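Local coordinates for CCHC-type domain-containing protein (Trypanosoma brucei brucei, PDB 7C47) that probably trims RNA from its 3' end as a metal-dependent RNase D-type exonuclease, and binds zinc and nucleotides, at residues A[38-43]-A[98-103]; A[123-128]-A[139-144]. All coordinates share one frame; numbering follows the deposited sequence.

Contact 1: A[38-43]-A[98-103]; sequences IALDIE and KLFFDC. With MN (manganese (II) ion), chain F; MN (manganese (II) ion), chain G; C5P (cytidine-5'-monophosphate), chain D.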
loop_
_atom_site.group_PDB
_atom_site.type_symbol
_atom_site.label_atom_id
_atom_site.label_comp_id
_atom_site.label_asym_id
_atom_site.label_seq_id
_atom_site.Cartn_x
_atom_site.Cartn_y
_atom_site.Cartn_z
ATOM N N ILE A 38 -7.332 -9.348 -5.272
ATOM C CA ILE A 38 -7.846 -8.193 -6.018
ATOM C C ILE A 38 -7.334 -6.902 -5.381
ATOM O O ILE A 38 -7.659 -6.613 -4.233
ATOM C CB ILE A 38 -9.395 -8.157 -6.034
ATOM C CG1 ILE A 38 -9.965 -9.452 -6.623
ATOM C CG2 ILE A 38 -9.892 -6.940 -6.815
ATOM C CD1 ILE A 38 -11.460 -9.612 -6.444
ATOM N N ALA A 39 -6.540 -6.131 -6.122
ATOM C CA ALA A 39 -6.117 -4.798 -5.681
ATOM C C ALA A 39 -7.280 -3.830 -5.840
ATOM O O ALA A 39 -7.937 -3.834 -6.876
ATOM C CB ALA A 39 -4.914 -4.319 -6.479
ATOM N N LEU A 40 -7.535 -3.018 -4.812
ATOM C CA LEU A 40 -8.667 -2.085 -4.815
ATOM C C LEU A 40 -8.238 -0.674 -4.461
ATOM O O LEU A 40 -7.291 -0.480 -3.706
ATOM C CB LEU A 40 -9.770 -2.556 -3.858
ATOM C CG LEU A 40 -10.574 -3.790 -4.291
ATOM C CD1 LEU A 40 -11.516 -4.251 -3.183
ATOM C CD2 LEU A 40 -11.361 -3.524 -5.564
ATOM N N ASP A 41 -8.939 0.301 -5.038
ATOM C CA ASP A 41 -8.741 1.723 -4.746
ATOM C C ASP A 41 -10.031 2.485 -5.100
ATOM O O ASP A 41 -10.933 1.924 -5.726
ATOM C CB ASP A 41 -7.528 2.271 -5.529
ATOM C CG ASP A 41 -7.013 3.618 -4.996
ATOM O OD1 ASP A 41 -7.340 4.005 -3.852
ATOM O OD2 ASP A 41 -6.270 4.303 -5.729
ATOM N N ILE A 42 -10.124 3.742 -4.669
ATOM C CA ILE A 42 -11.283 4.601 -4.921
ATOM C C ILE A 42 -10.810 5.979 -5.408
ATOM O O ILE A 42 -9.782 6.478 -4.959
ATOM C CB ILE A 42 -12.130 4.744 -3.624
ATOM C CG1 ILE A 42 -12.762 3.395 -3.242
ATOM C CG2 ILE A 42 -13.218 5.798 -3.778
ATOM C CD1 ILE A 42 -13.399 3.364 -1.868
ATOM N N GLU A 43 -11.554 6.578 -6.339
ATOM C CA GLU A 43 -11.435 8.008 -6.630
ATOM C C GLU A 43 -12.744 8.645 -6.209
ATOM O O GLU A 43 -13.808 8.211 -6.651
ATOM C CB GLU A 43 -11.167 8.282 -8.113
ATOM C CG GLU A 43 -9.868 7.696 -8.657
ATOM C CD GLU A 43 -8.609 8.252 -8.002
ATOM O OE1 GLU A 43 -8.650 9.354 -7.410
ATOM O OE2 GLU A 43 -7.562 7.574 -8.083
ATOM N N LYS A 98 -8.478 -8.980 -0.657
ATOM C CA LYS A 98 -8.628 -7.612 -1.167
ATOM C C LYS A 98 -7.424 -6.794 -0.733
ATOM O O LYS A 98 -7.233 -6.572 0.461
ATOM C CB LYS A 98 -9.910 -6.940 -0.658
ATOM C CG LYS A 98 -11.127 -7.838 -0.549
ATOM C CD LYS A 98 -11.428 -8.592 -1.828
ATOM C CE LYS A 98 -12.714 -9.391 -1.710
ATOM N NZ LYS A 98 -12.898 -10.138 -0.434
ATOM N N LEU A 99 -6.627 -6.338 -1.694
ATOM C CA LEU A 99 -5.402 -5.601 -1.404
ATOM C C LEU A 99 -5.662 -4.099 -1.439
ATOM O O LEU A 99 -6.275 -3.601 -2.382
ATOM C CB LEU A 99 -4.307 -5.960 -2.407
ATOM C CG LEU A 99 -3.968 -7.445 -2.567
ATOM C CD1 LEU A 99 -3.337 -7.697 -3.932
ATOM C CD2 LEU A 99 -3.053 -7.918 -1.449
ATOM N N PHE A 100 -5.163 -3.408 -0.440
ATOM C CA PHE A 100 -5.251 -1.974 -0.321
ATOM C C PHE A 100 -3.914 -1.360 0.067
ATOM O O PHE A 100 -3.085 -2.002 0.586
ATOM C CB PHE A 100 -6.203 -1.576 0.802
ATOM C CG PHE A 100 -7.628 -1.761 0.518
ATOM C CD1 PHE A 100 -8.227 -2.955 0.751
ATOM C CD2 PHE A 100 -8.395 -0.717 0.113
ATOM C CE1 PHE A 100 -9.556 -3.127 0.526
ATOM C CE2 PHE A 100 -9.731 -0.880 -0.116
ATOM C CZ PHE A 100 -10.311 -2.095 0.087
ATOM N N PHE A 101 -3.718 -0.106 -0.262
ATOM C CA PHE A 101 -2.590 0.649 0.213
ATOM C C PHE A 101 -3.234 1.796 1.005
ATOM O O PHE A 101 -3.599 2.766 0.422
ATOM C CB PHE A 101 -1.706 1.185 -0.895
ATOM C CG PHE A 101 -0.378 1.669 -0.397
ATOM C CD1 PHE A 101 -0.206 2.959 0.033
ATOM C CD2 PHE A 101 0.666 0.814 -0.282
ATOM C CE1 PHE A 101 1.001 3.375 0.521
ATOM C CE2 PHE A 101 1.849 1.218 0.217
ATOM C CZ PHE A 101 2.032 2.500 0.603
ATOM N N ASP A 102 -3.233 1.681 2.333
ATOM C CA ASP A 102 -3.920 2.535 3.324
ATOM C C ASP A 102 -5.415 2.406 3.034
ATOM O O ASP A 102 -5.966 3.106 2.288
ATOM C CB ASP A 102 -3.427 4.003 3.351
ATOM C CG ASP A 102 -4.111 4.844 4.406
ATOM O OD1 ASP A 102 -4.895 4.317 5.187
ATOM O OD2 ASP A 102 -3.856 6.041 4.420
ATOM N N CYS A 103 -6.064 1.540 3.759
ATOM C CA CYS A 103 -7.453 1.243 3.550
ATOM C C CYS A 103 -8.451 2.032 4.397
ATOM O O CYS A 103 -9.617 1.924 4.183
ATOM C CB CYS A 103 -7.664 -0.226 3.868
ATOM S SG CYS A 103 -7.664 -0.589 5.631
HETATM MN MN MN F . -5.759 6.489 -5.887
HETATM MN MN MN G . -6.838 4.524 -1.667
HETATM O O3P C5P D . 4.701 11.195 3.174
HETATM P P C5P D . 4.207 11.257 4.575
HETATM O O1P C5P D . 3.779 12.649 4.863
HETATM O O2P C5P D . 5.222 10.610 5.450
HETATM O "O5'" C5P D . 2.894 10.355 4.542
HETATM C "C5'" C5P D . 2.972 8.929 4.716
HETATM C "C4'" C5P D . 1.606 8.290 4.617
HETATM O "O4'" C5P D . 0.844 8.586 5.818
HETATM C "C3'" C5P D . 0.721 8.738 3.462
HETATM O "O3'" C5P D . 0.990 7.992 2.281
HETATM C "C2'" C5P D . -0.683 8.461 3.992
HETATM O "O2'" C5P D . -1.147 7.143 3.770
HETATM C "C1'" C5P D . -0.522 8.760 5.486
HETATM N N1 C5P D . -0.937 10.126 5.868
HETATM C C2 C5P D . -2.304 10.427 5.902
HETATM N N3 C5P D . -2.697 11.678 6.247
HETATM C C4 C5P D . -1.785 12.606 6.545
HETATM C C5 C5P D . -0.387 12.325 6.522
HETATM C C6 C5P D . -0.010 11.085 6.178
HETATM O O2 C5P D . -3.122 9.541 5.615
HETATM N N4 C5P D . -2.217 13.823 6.885
HETATM O O HOH W 1 -5.904 1.119 -1.720
#
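The carbonyl oxygen of Leu99 is approached by two groups of segment 38-43: the backbone N of Leu40, hydrogen-bonded at 2.8 Å, and the CA of Ala39, whose C-H gives a weaker contact at 3.5 Å. One step earlier the direction reverses, and Ile38 O accepts from Leu99 N, also at 2.8 Å. This is parallel pairing of strands 37-44 and 97-100, neighbours in the mixed six-stranded sheet of the RNase H-like 3'-5' exonuclease fold. Ile38 is paired with Lys98 and Ala39 with Leu99. The axes of the short segments 38-43 and 98-100 diverge by 47°; direct bonding between the segments stops after Leu40 N, and a water then joins Leu40 O to Phe101 N.

On one face of the sheet, Leu40 puts CB over the Phe100 ring, 4.0 Å above its plane and offset toward the rim, a CH-pi contact. Leu40 CD1 meets Lys98 CB at 4.0 Å, the two side chains running alongside each other before the lysine amine goes on to backbone carbonyls that include Glu119 O. On the face of Ala39 and Leu99, helix 182-202 covers both through Ile195.

Asp41 shares that face but turns away from 98-103, toward two manganese ions, consistent with the two-metal centre of related 3'-5' exonucleases. With CG anti to the backbone N (chi1 -164°), the carboxylate divides its oxygens: Asp41 OD2 binds one manganese ion at 2.2 Å, and OD1 binds the second at 2.3 Å.

Contact 2: A[123-128]-A[139-144]; sequences DLQVFF and NRRSGM. With C5P (cytidine-5'-monophosphate), chain D.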
loop_
_atom_site.group_PDB
_atom_site.type_symbol
_atom_site.label_atom_id
_atom_site.label_comp_id
_atom_site.label_asym_id
_atom_site.label_seq_id
_atom_site.Cartn_x
_atom_site.Cartn_y
_atom_site.Cartn_z
ATOM N N ASP A 123 -3.720 -4.810 3.915
ATOM C CA ASP A 123 -3.280 -3.434 3.712
ATOM C C ASP A 123 -1.750 -3.421 3.582
ATOM O O ASP A 123 -1.028 -3.602 4.572
ATOM C CB ASP A 123 -3.742 -2.576 4.892
ATOM C CG ASP A 123 -3.549 -1.082 4.664
ATOM O OD1 ASP A 123 -2.573 -0.665 4.007
ATOM O OD2 ASP A 123 -4.393 -0.310 5.164
ATOM N N LEU A 124 -1.268 -3.188 2.362
ATOM C CA LEU A 124 0.163 -3.272 2.069
ATOM C C LEU A 124 0.984 -2.139 2.677
ATOM O O LEU A 124 2.173 -2.313 2.907
ATOM C CB LEU A 124 0.407 -3.362 0.559
ATOM C CG LEU A 124 -0.247 -4.565 -0.142
ATOM C CD1 LEU A 124 0.067 -4.541 -1.625
ATOM C CD2 LEU A 124 0.179 -5.893 0.471
ATOM N N GLN A 125 0.367 -0.989 2.934
ATOM C CA GLN A 125 1.043 0.077 3.667
ATOM C C GLN A 125 1.342 -0.400 5.086
ATOM O O GLN A 125 2.461 -0.247 5.569
ATOM C CB GLN A 125 0.205 1.352 3.718
ATOM C CG GLN A 125 0.978 2.548 4.254
ATOM C CD GLN A 125 0.117 3.781 4.435
ATOM O OE1 GLN A 125 -0.952 3.722 5.038
ATOM N NE2 GLN A 125 0.590 4.910 3.930
ATOM N N VAL A 126 0.331 -0.984 5.730
ATOM C CA VAL A 126 0.458 -1.538 7.084
ATOM C C VAL A 126 1.472 -2.685 7.111
ATOM O O VAL A 126 2.257 -2.791 8.054
ATOM C CB VAL A 126 -0.919 -1.994 7.639
ATOM C CG1 VAL A 126 -0.780 -2.783 8.934
ATOM C CG2 VAL A 126 -1.831 -0.784 7.852
ATOM N N PHE A 127 1.443 -3.531 6.082
ATOM C CA PHE A 127 2.439 -4.596 5.894
ATOM C C PHE A 127 3.857 -4.009 5.947
ATOM O O PHE A 127 4.692 -4.492 6.703
ATOM C CB PHE A 127 2.224 -5.312 4.547
ATOM C CG PHE A 127 2.652 -6.767 4.527
ATOM C CD1 PHE A 127 3.854 -7.194 5.094
ATOM C CD2 PHE A 127 1.850 -7.718 3.897
ATOM C CE1 PHE A 127 4.228 -8.534 5.049
ATOM C CE2 PHE A 127 2.219 -9.057 3.852
ATOM C CZ PHE A 127 3.411 -9.468 4.426
ATOM N N PHE A 128 4.117 -2.970 5.157
ATOM C CA PHE A 128 5.440 -2.346 5.133
ATOM C C PHE A 128 5.826 -1.816 6.508
ATOM O O PHE A 128 6.933 -2.061 6.964
ATOM C CB PHE A 128 5.519 -1.222 4.099
ATOM C CG PHE A 128 6.915 -0.682 3.901
ATOM C CD1 PHE A 128 7.855 -1.402 3.168
ATOM C CD2 PHE A 128 7.295 0.537 4.460
ATOM C CE1 PHE A 128 9.142 -0.911 2.984
ATOM C CE2 PHE A 128 8.579 1.033 4.281
ATOM C CZ PHE A 128 9.505 0.307 3.542
ATOM N N ASN A 139 7.050 2.828 13.624
ATOM C CA ASN A 139 5.607 2.693 13.338
ATOM C C ASN A 139 5.069 3.700 12.308
ATOM O O ASN A 139 3.857 3.869 12.186
ATOM C CB ASN A 139 4.786 2.754 14.641
ATOM C CG ASN A 139 4.648 4.166 15.203
ATOM O OD1 ASN A 139 5.564 4.979 15.103
ATOM N ND2 ASN A 139 3.501 4.455 15.811
ATOM N N ARG A 140 5.960 4.346 11.558
ATOM C CA ARG A 140 5.559 5.317 10.544
ATOM C C ARG A 140 4.988 4.627 9.308
ATOM O O ARG A 140 5.435 3.546 8.924
ATOM C CB ARG A 140 6.731 6.228 10.143
ATOM C CG ARG A 140 7.141 7.213 11.234
ATOM C CD ARG A 140 8.142 8.259 10.747
ATOM N NE ARG A 140 9.462 7.694 10.429
ATOM C CZ ARG A 140 10.377 7.296 11.323
ATOM N NH1 ARG A 140 10.157 7.370 12.639
ATOM N NH2 ARG A 140 11.537 6.802 10.895
ATOM N N ARG A 141 3.984 5.263 8.715
ATOM C CA ARG A 141 3.444 4.862 7.425
ATOM C C ARG A 141 4.254 5.561 6.347
ATOM O O ARG A 141 4.564 6.741 6.480
ATOM C CB ARG A 141 1.977 5.276 7.306
ATOM C CG ARG A 141 1.033 4.571 8.271
ATOM C CD ARG A 141 -0.372 5.144 8.163
ATOM N NE ARG A 141 -1.337 4.433 9.011
ATOM C CZ ARG A 141 -2.098 3.397 8.640
ATOM N NH1 ARG A 141 -2.046 2.882 7.407
ATOM N NH2 ARG A 141 -2.928 2.858 9.529
ATOM N N SER A 142 4.598 4.831 5.289
ATOM C CA SER A 142 5.326 5.375 4.150
ATOM C C SER A 142 4.416 5.483 2.932
ATOM O O SER A 142 3.500 4.675 2.753
ATOM C CB SER A 142 6.512 4.480 3.810
ATOM O OG SER A 142 7.451 4.466 4.866
ATOM N N GLY A 143 4.696 6.477 2.087
ATOM C CA GLY A 143 3.980 6.671 0.825
ATOM C C GLY A 143 4.275 5.586 -0.192
ATOM O O GLY A 143 5.236 4.830 -0.058
HETATM N N MSE A 144 3.429 5.515 -1.213
HETATM C CA MSE A 144 3.532 4.493 -2.264
HETATM C C MSE A 144 4.870 4.502 -2.968
HETATM O O MSE A 144 5.455 3.442 -3.202
HETATM C CB MSE A 144 2.402 4.736 -3.271
HETATM C CG MSE A 144 2.367 3.770 -4.455
HETATM SE SE MSE A 144 2.373 1.906 -3.828
HETATM C CE MSE A 144 0.438 1.604 -4.031
HETATM O O3P C5P D . 4.701 11.195 3.174
HETATM P P C5P D . 4.207 11.257 4.575
HETATM O O1P C5P D . 3.779 12.649 4.863
HETATM O O2P C5P D . 5.222 10.610 5.450
HETATM O "O5'" C5P D . 2.894 10.355 4.542
HETATM C "C5'" C5P D . 2.972 8.929 4.716
HETATM C "C4'" C5P D . 1.606 8.290 4.617
HETATM O "O4'" C5P D . 0.844 8.586 5.818
HETATM C "C3'" C5P D . 0.721 8.738 3.462
HETATM O "O3'" C5P D . 0.990 7.992 2.281
HETATM C "C2'" C5P D . -0.683 8.461 3.992
HETATM O "O2'" C5P D . -1.147 7.143 3.770
HETATM C "C1'" C5P D . -0.522 8.760 5.486
HETATM N N1 C5P D . -0.937 10.126 5.868
HETATM C C2 C5P D . -2.304 10.427 5.902
HETATM N N3 C5P D . -2.697 11.678 6.247
HETATM C C4 C5P D . -1.785 12.606 6.545
HETATM C C5 C5P D . -0.387 12.325 6.522
HETATM C C6 C5P D . -0.010 11.085 6.178
HETATM O O2 C5P D . -3.122 9.541 5.615
HETATM N N4 C5P D . -2.217 13.823 6.885
HETATM O O HOH W 2 -4.459 1.182 7.555
HETATM O O HOH W 3 4.268 1.928 5.506
#
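Gln125, in the first turn of helix 124-136, and Arg141, in the extended loop that leads to helix 144-152, make the nearest backbone approach, with CA atoms 6.5 Å apart. The main chains do not pair directly; a water bridges them, donating to Gln125 O and accepting from Ser142 N. Both segments mark helix starts: Gly143 is the N-cap of helix 144-152, and Asp123 caps helix 124-136, OD1 taking weak bonds from the N atoms of Gln125 and Val126.

The Gln125 side chain spans the gap. With CG anti to the backbone N (chi1 -170°) and the chain extended beyond it, the amide reaches the loop and crosses Arg141 at about a right angle. Gln125 OE1 accepts from Arg141 NH1 at 2.7 Å, lying close to the guanidinium plane, although the amide and guanidinium planes are 62° apart. Gln125 NE2 donates to Ser142 O at 3.1 Å in a straight bond (168°), from above the carbonyl plane of the serine. Gln125 NE2 also donates to O2' of the cytidine monophosphate at 2.8 Å.

Arg141 is held from further sides. A water links NH1 to Asp123 OD2, NH2 forms a salt bridge with Asp237, NE bonds to Glu242 O, and Val126 CG2 packs 3.7 Å from Arg141 NH1. Ser142 OG rests obliquely against Phe128, 3.7 Å from its CE2.

Arg141 therefore fixes the amide's rotation by occupying OE1, leaving NE2 to face the nucleotide and the loop. Because the amide N-H donates a hydrogen bond to O2', while that hydroxyl donates to Asp102 OD2, the chemistry is consistent with recognition of a ribose rather than a deoxyribose.

How the contacts relate
Both contacts are buried in the exonuclease domain, but their bonding differs. Contact 1 belongs to the sheet: backbone hydrogen bonds and apolar packing, with the metal-binding carboxylate of Asp41 pointing away from 98-103. Contact 2 joins a helix start to a loop through side-chain amide, guanidinium and water bonds. They meet where strand 97-100 ends. Phe100 O lies 2.8 Å from Leu124 N and Cys103 N 2.9 Å from Asp123 OD2, both probable hydrogen bonds, while Asp102 CB packs against Gln125 OE1. The nucleotide touches both contacts, whereas the manganese ions belong to contact 1.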